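Local coordinates for protein xylulose kinase (Bifidobacterium adolescentis ATCC 15703, PDB 3I8B) that probably phosphorylates D-xylulose to D-xylulose 5-phosphate at the expense of ATP, as a magnesium-binding sugar kinase of the FGGY family, at residues A[251-256]-A[266-271]. Residues are numbered along the deposited sequence; the frame is centred on the assembly and turned at random.
Sequences VKADPA and CLLAPG
Ala253 and Cys266 join the two backbones through one direct hydrogen bond, Ala253 N to Cys266 O at 2.8 Å, with the donor lying nearly along the carbonyl direction (C=O...N angle 172°). A water on each flank extends the pairing: one takes the Leu268 N-H and donates to Val251 O, the other takes that of Cys266 and donates to Ala253 O. The chains run roughly antiparallel here, and 251-256, itself no regular strand, lies beside strand 267-273, an outermost strand, within this chain, of the N-terminal domain sheet of this actin-like FGGY fold; the other side of that strand pairs with strand 65-72. Leu268, with CG anti to its carbonyl carbon (chi1 -64°), packs that atom against the loop backbone, 3.6 Å from Ala253 N. Its CD1 sits 3.5 Å from Val251 O and also meets Val251 CG2. The other branch, CD2, reaches Ala253 CB at 4.1 Å; Phe193 touches both Val251 and Leu268. Ala253 CB also meets Cys266 CB at 3.9 Å. Lys252 brings CB to 3.2 Å from Cys266 O, then its extended chain leads away to hydrogen-bond Gly264 O through NZ.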
loop_
_atom_site.group_PDB
_atom_site.type_symbol
_atom_site.label_atom_id
_atom_site.label_comp_id
_atom_site.label_asym_id
_atom_site.label_seq_id
_atom_site.Cartn_x
_atom_site.Cartn_y
_atom_site.Cartn_z
ATOM N N VAL A 251 12.379 22.052 2.355
ATOM C CA VAL A 251 13.768 21.909 1.939
ATOM C C VAL A 251 13.818 21.349 0.515
ATOM O O VAL A 251 12.942 20.585 0.117
ATOM C CB VAL A 251 14.565 20.960 2.891
ATOM C CG1 VAL A 251 14.715 21.580 4.280
ATOM C CG2 VAL A 251 13.885 19.583 2.972
ATOM N N LYS A 252 14.853 21.727 -0.232
ATOM C CA LYS A 252 15.073 21.241 -1.597
ATOM C C LYS A 252 16.095 20.120 -1.557
ATOM O O LYS A 252 16.726 19.896 -0.526
ATOM C CB LYS A 252 15.629 22.372 -2.477
ATOM C CG LYS A 252 14.730 23.596 -2.603
ATOM C CD LYS A 252 15.385 24.666 -3.482
ATOM C CE LYS A 252 14.467 25.873 -3.671
ATOM N NZ LYS A 252 15.119 26.966 -4.483
ATOM N N ALA A 253 16.280 19.430 -2.674
ATOM C CA ALA A 253 17.361 18.459 -2.775
ATOM C C ALA A 253 18.673 19.183 -2.560
ATOM O O ALA A 253 18.823 20.341 -2.953
ATOM C CB ALA A 253 17.359 17.792 -4.128
ATOM N N ASP A 254 19.617 18.503 -1.917
ATOM C CA ASP A 254 20.998 18.965 -1.853
ATOM C C ASP A 254 21.530 19.058 -3.293
ATOM O O ASP A 254 21.317 18.140 -4.087
ATOM C CB ASP A 254 21.815 17.954 -1.047
ATOM C CG ASP A 254 23.245 18.418 -0.778
ATOM O OD1 ASP A 254 23.524 18.877 0.353
ATOM O OD2 ASP A 254 24.096 18.299 -1.684
ATOM N N PRO A 255 22.214 20.170 -3.638
ATOM C CA PRO A 255 22.650 20.395 -5.031
ATOM C C PRO A 255 23.648 19.347 -5.545
ATOM O O PRO A 255 23.759 19.153 -6.762
ATOM C CB PRO A 255 23.309 21.790 -4.988
ATOM C CG PRO A 255 22.769 22.450 -3.785
ATOM C CD PRO A 255 22.465 21.342 -2.781
ATOM N N ALA A 256 24.360 18.682 -4.636
ATOM C CA ALA A 256 25.268 17.605 -5.026
ATOM C C ALA A 256 24.464 16.408 -5.503
ATOM O O ALA A 256 24.968 15.579 -6.257
ATOM C CB ALA A 256 26.192 17.205 -3.870
ATOM N N CYS A 266 16.380 21.838 -7.214
ATOM C CA CYS A 266 15.381 20.782 -7.284
ATOM C C CYS A 266 14.512 20.766 -6.026
ATOM O O CYS A 266 14.994 20.439 -4.924
ATOM C CB CYS A 266 16.072 19.434 -7.452
ATOM S SG CYS A 266 14.960 18.039 -7.585
ATOM N N LEU A 267 13.243 21.144 -6.177
ATOM C CA LEU A 267 12.337 21.085 -5.039
ATOM C C LEU A 267 11.973 19.645 -4.719
ATOM O O LEU A 267 12.152 18.745 -5.540
ATOM C CB LEU A 267 11.084 21.938 -5.260
ATOM C CG LEU A 267 10.115 21.649 -6.397
ATOM C CD1 LEU A 267 9.149 20.528 -6.019
ATOM C CD2 LEU A 267 9.342 22.930 -6.698
ATOM N N LEU A 268 11.479 19.425 -3.514
ATOM C CA LEU A 268 11.060 18.090 -3.119
ATOM C C LEU A 268 9.554 18.106 -2.944
ATOM O O LEU A 268 9.011 18.954 -2.226
ATOM C CB LEU A 268 11.768 17.646 -1.829
ATOM C CG LEU A 268 13.295 17.496 -1.910
ATOM C CD1 LEU A 268 13.954 17.280 -0.520
ATOM C CD2 LEU A 268 13.680 16.361 -2.880
ATOM N N ALA A 269 8.882 17.195 -3.636
ATOM C CA ALA A 269 7.449 16.991 -3.464
ATOM C C ALA A 269 7.227 16.075 -2.255
ATOM O O ALA A 269 8.178 15.482 -1.752
ATOM C CB ALA A 269 6.835 16.390 -4.741
ATOM N N PRO A 270 5.978 15.982 -1.766
ATOM C CA PRO A 270 5.767 15.292 -0.492
ATOM C C PRO A 270 6.123 13.800 -0.523
ATOM O O PRO A 270 6.426 13.242 0.528
ATOM C CB PRO A 270 4.273 15.473 -0.247
ATOM C CG PRO A 270 3.945 16.762 -0.941
ATOM C CD PRO A 270 4.775 16.719 -2.198
ATOM N N GLY A 271 6.108 13.178 -1.698
ATOM C CA GLY A 271 6.327 11.742 -1.798
ATOM C C GLY A 271 5.069 10.988 -1.373
ATOM O O GLY A 271 3.989 11.585 -1.246
HETATM O O HOH W 1 11.326 21.617 -1.831
HETATM O O HOH W 2 18.447 21.415 -5.400
#